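Local coordinates for protein 3-carboxy-cis,cis-muconate cycloisomerase (Acinetobacter calcoaceticus, PDB 1Q5N) that is a cycloisomerase of the mainly helical lyase (fumarase/aspartase) superfamily, built as a four-chain assembly around a core of long packed helices, at residues A[239-244]-A[307-312]; A[232-237]-A[322-327]. All blocks are in the same frame, centred on the assembly; numbering follows the deposited sequence.

Interaction 1. Residues A[239-244]-A[307-312]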
loop_
_atom_site.group_PDB
_atom_site.type_symbol
_atom_site.label_atom_id
_atom_site.label_comp_id
_atom_site.label_asym_id
_atom_site.label_seq_id
_atom_site.Cartn_x
_atom_site.Cartn_y
_atom_site.Cartn_z
ATOM N N GLU A 239 11.937 2.073 11.058
ATOM C CA GLU A 239 13.146 2.675 10.531
ATOM C C GLU A 239 14.025 1.649 9.839
ATOM O O GLU A 239 14.554 1.914 8.740
ATOM C CB GLU A 239 13.894 3.418 11.635
ATOM C CG GLU A 239 15.177 4.101 11.163
ATOM C CD GLU A 239 15.753 5.088 12.166
ATOM O OE1 GLU A 239 15.638 4.895 13.389
ATOM O OE2 GLU A 239 16.336 6.068 11.727
ATOM N N ILE A 240 14.155 0.472 10.457
ATOM C CA ILE A 240 14.946 -0.595 9.853
ATOM C C ILE A 240 14.279 -1.010 8.510
ATOM O O ILE A 240 14.967 -1.141 7.491
ATOM C CB ILE A 240 15.035 -1.813 10.797
ATOM C CG1 ILE A 240 15.928 -1.477 11.998
ATOM C CG2 ILE A 240 15.675 -3.039 10.079
ATOM C CD1 ILE A 240 15.786 -2.542 13.126
ATOM N N ALA A 241 12.954 -1.200 8.508
ATOM C CA ALA A 241 12.234 -1.580 7.269
ATOM C C ALA A 241 12.411 -0.496 6.197
ATOM O O ALA A 241 12.622 -0.815 5.040
ATOM C CB ALA A 241 10.685 -1.819 7.523
ATOM N N SER A 242 12.342 0.774 6.590
ATOM C CA SER A 242 12.459 1.855 5.608
ATOM C C SER A 242 13.794 1.858 4.836
ATOM O O SER A 242 13.842 2.187 3.657
ATOM C CB SER A 242 12.234 3.244 6.269
ATOM O OG SER A 242 13.316 3.591 7.105
ATOM N N VAL A 243 14.872 1.478 5.503
ATOM C CA VAL A 243 16.182 1.439 4.870
ATOM C C VAL A 243 16.270 0.212 3.923
ATOM O O VAL A 243 16.803 0.306 2.821
ATOM C CB VAL A 243 17.256 1.443 5.988
ATOM C CG1 VAL A 243 18.656 1.111 5.422
ATOM C CG2 VAL A 243 17.287 2.841 6.620
ATOM N N LEU A 244 15.708 -0.924 4.343
ATOM C CA LEU A 244 15.694 -2.114 3.511
ATOM C C LEU A 244 14.846 -1.772 2.278
ATOM O O LEU A 244 15.183 -2.166 1.176
ATOM C CB LEU A 244 15.097 -3.308 4.270
ATOM C CG LEU A 244 15.964 -3.673 5.498
ATOM C CD1 LEU A 244 15.203 -4.765 6.297
ATOM C CD2 LEU A 244 17.421 -4.113 5.084
ATOM N N SER A 307 3.632 -0.325 3.407
ATOM C CA SER A 307 2.343 0.221 3.810
ATOM C C SER A 307 1.952 -0.442 5.147
ATOM O O SER A 307 1.573 0.215 6.111
ATOM C CB SER A 307 1.292 -0.054 2.733
ATOM O OG SER A 307 0.012 -0.283 3.293
ATOM N N SER A 308 2.114 -1.751 5.210
ATOM C CA SER A 308 1.797 -2.489 6.401
ATOM C C SER A 308 2.604 -2.127 7.696
ATOM O O SER A 308 2.020 -1.943 8.790
ATOM C CB SER A 308 1.967 -3.977 6.112
ATOM O OG SER A 308 1.677 -4.705 7.268
ATOM N N ILE A 309 3.926 -2.019 7.552
ATOM C CA ILE A 309 4.805 -1.752 8.647
ATOM C C ILE A 309 4.494 -0.330 9.165
ATOM O O ILE A 309 4.470 -0.120 10.388
ATOM C CB ILE A 309 6.282 -2.048 8.174
ATOM C CG1 ILE A 309 7.017 -2.843 9.245
ATOM C CG2 ILE A 309 7.009 -0.842 7.868
ATOM C CD1 ILE A 309 6.902 -2.213 10.538
ATOM N N TYR A 310 4.213 0.626 8.264
ATOM C CA TYR A 310 3.819 1.969 8.685
ATOM C C TYR A 310 2.443 1.993 9.387
ATOM O O TYR A 310 2.292 2.727 10.362
ATOM C CB TYR A 310 3.808 2.931 7.503
ATOM C CG TYR A 310 5.176 3.558 7.256
ATOM C CD1 TYR A 310 5.614 4.670 8.001
ATOM C CD2 TYR A 310 6.065 2.991 6.312
ATOM C CE1 TYR A 310 6.890 5.193 7.820
ATOM C CE2 TYR A 310 7.348 3.510 6.132
ATOM C CZ TYR A 310 7.751 4.598 6.874
ATOM O OH TYR A 310 9.002 5.084 6.656
ATOM N N GLN A 311 1.441 1.235 8.908
ATOM C CA GLN A 311 0.158 1.198 9.628
ATOM C C GLN A 311 0.420 0.618 11.052
ATOM O O GLN A 311 -0.231 1.005 11.996
ATOM C CB GLN A 311 -0.871 0.242 9.021
ATOM C CG GLN A 311 -1.527 0.547 7.728
ATOM C CD GLN A 311 -2.385 -0.687 7.312
ATOM O OE1 GLN A 311 -3.334 -1.031 8.036
ATOM N NE2 GLN A 311 -2.029 -1.361 6.182
ATOM N N SER A 312 1.353 -0.324 11.194
ATOM C CA SER A 312 1.635 -0.896 12.489
ATOM C C SER A 312 2.116 0.066 13.587
ATOM O O SER A 312 2.236 -0.333 14.745
ATOM C CB SER A 312 2.625 -2.058 12.366
ATOM O OG SER A 312 1.926 -3.244 12.034
#
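The phenol ring of Tyr310 meets segment 239-244 at its hydroxyl end, not over a face: OH lies 3.7 Å from CB of Ser242, which sits beyond the ring and somewhat to one side of its plane. Polar satisfaction for this hydroxyl comes from a different quarter, since Tyr310 OH is hydrogen-bonded to the backbone carbonyl of Ser242 of the second subunit, which returns the bond from its own Tyr310, and the phenol thus packs against Ser242 of its own chain while binding Ser242 of the neighbour.

The apolar half of the contact is Ala241 against Ile309, the residues whose CA atoms come nearest across the two helices, 7.6 Å apart. Both CA-CB bonds point at the opposite helix. The methyl CB of Ala241 meets both branches of Ile309, lying 3.8 Å from CG2 and 4.2 Å from CG1, and its small size lets the backbones come close.

Ser242 turns its own hydroxyl back along its helix. With OG set between the backbone N and the carbonyl carbon (chi1 71°), it bonds to Glu239 O at 2.6 Å. Val243 N reaches the same oxygen at 3.3 Å, so one carbonyl serves a side-chain and a main-chain donor, both arriving from the same face of its plane.

The Glu239 carboxylate forms salt bridges to Arg190 and to Arg183 of the second subunit. Buried packing of helix 235-261 against helix 290-311, shared with neighbouring chains, is characteristic of the central helical bundle at the heart of tetramers in the fumarase/aspartase superfamily.

Interaction 2. Residues A[232-237]-A[322-327]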
loop_
_atom_site.group_PDB
_atom_site.type_symbol
_atom_site.label_atom_id
_atom_site.label_comp_id
_atom_site.label_asym_id
_atom_site.label_seq_id
_atom_site.Cartn_x
_atom_site.Cartn_y
_atom_site.Cartn_z
ATOM N N GLY A 232 5.066 0.182 22.955
ATOM C CA GLY A 232 4.096 0.836 22.095
ATOM C C GLY A 232 4.626 1.817 21.078
ATOM O O GLY A 232 3.872 2.172 20.189
ATOM N N GLU A 233 5.897 2.243 21.184
ATOM C CA GLU A 233 6.478 3.228 20.257
ATOM C C GLU A 233 7.356 2.410 19.290
ATOM O O GLU A 233 8.409 1.868 19.668
ATOM C CB GLU A 233 7.281 4.274 21.060
ATOM C CG GLU A 233 6.400 5.200 21.976
ATOM C CD GLU A 233 5.635 4.412 23.073
ATOM O OE1 GLU A 233 6.282 3.644 23.829
ATOM O OE2 GLU A 233 4.385 4.544 23.170
ATOM N N ARG A 234 6.956 2.343 18.031
ATOM C CA ARG A 234 7.663 1.430 17.138
ATOM C C ARG A 234 8.526 1.988 16.027
ATOM O O ARG A 234 8.857 1.266 15.077
ATOM C CB ARG A 234 6.626 0.445 16.520
ATOM C CG ARG A 234 5.546 -0.039 17.488
ATOM C CD ARG A 234 6.138 -0.912 18.609
ATOM N NE ARG A 234 6.589 -2.228 18.115
ATOM C CZ ARG A 234 7.354 -3.068 18.822
ATOM N NH1 ARG A 234 7.773 -2.742 20.051
ATOM N NH2 ARG A 234 7.689 -4.246 18.328
ATOM N N ASP A 235 8.873 3.261 16.125
ATOM C CA ASP A 235 9.699 3.898 15.114
ATOM C C ASP A 235 10.992 3.114 14.830
ATOM O O ASP A 235 11.431 3.073 13.699
ATOM C CB ASP A 235 10.028 5.323 15.563
ATOM C CG ASP A 235 10.677 5.339 16.927
ATOM O OD1 ASP A 235 9.983 5.021 17.948
ATOM O OD2 ASP A 235 11.887 5.623 16.959
ATOM N N ARG A 236 11.590 2.450 15.813
ATOM C CA ARG A 236 12.822 1.715 15.516
ATOM C C ARG A 236 12.649 0.542 14.508
ATOM O O ARG A 236 13.554 0.270 13.681
ATOM C CB ARG A 236 13.464 1.187 16.806
ATOM C CG ARG A 236 14.139 2.254 17.631
ATOM C CD ARG A 236 14.433 1.711 19.055
ATOM N NE ARG A 236 14.999 2.732 19.948
ATOM C CZ ARG A 236 14.323 3.390 20.889
ATOM N NH1 ARG A 236 13.029 3.150 21.096
ATOM N NH2 ARG A 236 14.954 4.291 21.625
ATOM N N ILE A 237 11.498 -0.132 14.578
ATOM C CA ILE A 237 11.193 -1.240 13.693
ATOM C C ILE A 237 10.967 -0.699 12.259
ATOM O O ILE A 237 11.523 -1.231 11.264
ATOM C CB ILE A 237 9.896 -1.976 14.152
ATOM C CG1 ILE A 237 10.094 -2.594 15.555
ATOM C CG2 ILE A 237 9.500 -3.057 13.145
ATOM C CD1 ILE A 237 11.256 -3.557 15.669
ATOM N N GLY A 322 -3.431 -6.169 17.271
ATOM C CA GLY A 322 -3.410 -6.175 15.812
ATOM C C GLY A 322 -2.144 -5.621 15.147
ATOM O O GLY A 322 -1.453 -6.347 14.445
ATOM N N ALA A 323 -1.827 -4.353 15.396
ATOM C CA ALA A 323 -0.641 -3.725 14.803
ATOM C C ALA A 323 0.646 -4.452 15.145
ATOM O O ALA A 323 1.505 -4.621 14.297
ATOM C CB ALA A 323 -0.508 -2.266 15.246
ATOM N N TRP A 324 0.804 -4.851 16.396
ATOM C CA TRP A 324 2.029 -5.538 16.814
ATOM C C TRP A 324 2.115 -6.938 16.198
ATOM O O TRP A 324 3.178 -7.357 15.715
ATOM C CB TRP A 324 2.076 -5.578 18.357
ATOM C CG TRP A 324 3.232 -6.370 18.932
ATOM C CD1 TRP A 324 4.551 -6.314 18.549
ATOM C CD2 TRP A 324 3.172 -7.288 20.025
ATOM N NE1 TRP A 324 5.303 -7.135 19.342
ATOM C CE2 TRP A 324 4.479 -7.748 20.255
ATOM C CE3 TRP A 324 2.135 -7.769 20.829
ATOM C CZ2 TRP A 324 4.780 -8.664 21.258
ATOM C CZ3 TRP A 324 2.432 -8.685 21.836
ATOM C CH2 TRP A 324 3.743 -9.121 22.040
ATOM N N HIS A 325 0.999 -7.661 16.211
ATOM C CA HIS A 325 0.948 -8.994 15.595
ATOM C C HIS A 325 1.366 -8.930 14.084
ATOM O O HIS A 325 2.089 -9.803 13.596
ATOM C CB HIS A 325 -0.495 -9.561 15.707
ATOM C CG HIS A 325 -0.833 -10.085 17.075
ATOM N ND1 HIS A 325 -0.810 -9.293 18.206
ATOM C CD2 HIS A 325 -1.062 -11.345 17.514
ATOM C CE1 HIS A 325 -0.992 -10.039 19.282
ATOM N NE2 HIS A 325 -1.147 -11.288 18.886
ATOM N N ALA A 326 0.925 -7.894 13.365
ATOM C CA ALA A 326 1.211 -7.781 11.926
ATOM C C ALA A 326 2.705 -7.657 11.648
ATOM O O ALA A 326 3.181 -8.141 10.638
ATOM C CB ALA A 326 0.465 -6.598 11.321
ATOM N N GLU A 327 3.440 -7.010 12.552
ATOM C CA GLU A 327 4.904 -6.864 12.397
ATOM C C GLU A 327 5.580 -8.224 12.310
ATOM O O GLU A 327 6.591 -8.383 11.602
ATOM C CB GLU A 327 5.569 -6.152 13.598
ATOM C CG GLU A 327 5.180 -4.705 13.904
ATOM C CD GLU A 327 5.762 -4.259 15.277
ATOM O OE1 GLU A 327 6.762 -4.859 15.758
ATOM O OE2 GLU A 327 5.227 -3.321 15.873
#
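A side-on, two-pronged arginine-carboxylate salt bridge ties together the beginnings of two long helices of the lyase-superfamily helical bundle. Arg234 occupies the N-cap position of helix 235-261, while Glu327 lies near the start of helix 323-351. The NE atom of Arg234 donates to Glu327 OE2 at 2.8 Å, and the second bond, from Arg234 NH2 to Glu327 OE1, also 2.8 Å, is almost straight at 175°. Each oxygen accepts on its syn lone pair, the side facing its twin. Guanidinium and carboxylate planes differ by only 19°, so the two bonds hold the two groups nearly in one plane and restrict rotation about the last torsion of each chain.

The partners reach this position by contrasting routes. Arg234 folds, its chain bent at chi2 and chi3, which brings NE and NH2 round to face the glutamate; Glu327 instead runs extended beyond CG. The third nitrogen of Arg234, NH1, is used outside the pair, forming a salt bridge with Asp115 of helix 110-146 and a hydrogen bond with Trp230 O. A buried guanidinium therefore has two acidic partners, which probably stabilises its positive charge.

Ile237 and Trp324 flank the ion pair. Ile237, in the first turn of its helix, crosses the Glu327 side chain at about a right angle and brings CG1 to 4.0 Å from Glu327 OE1. Trp324, a turn before Glu327, has OE1 of that residue at its ring edge, in plane. Its own side chain packs on Gln111, Leu114 and Asp115, and its ring meets Trp328 edge-to-face. Against the arginine the indole comes obliquely, CD1 of Trp324 standing 3.8 Å from NH2 of Arg234.

How the interactions relate
From the N terminus, the chain first supplies 232-237, entering helix 235-261, and then 239-244 farther along that helix. It returns through helix 290-311, near the end of which 307-312 closes interaction 1 across 62 intervening residues. After a connecting loop, 322-327 begins helix 323-351 and closes interaction 2, whose larger loop encloses the first without crossing it. Helix 235-261 is thus tied to two successive helices. The contacts, with centres about 9 Å apart, also meet directly: Ile309 CD1 packs 3.8 Å from Ile237 CG2, and Ser312 OG is 2.7 Å from Ala323 O, a probable hydrogen bond. Both contacts touch the third subunit.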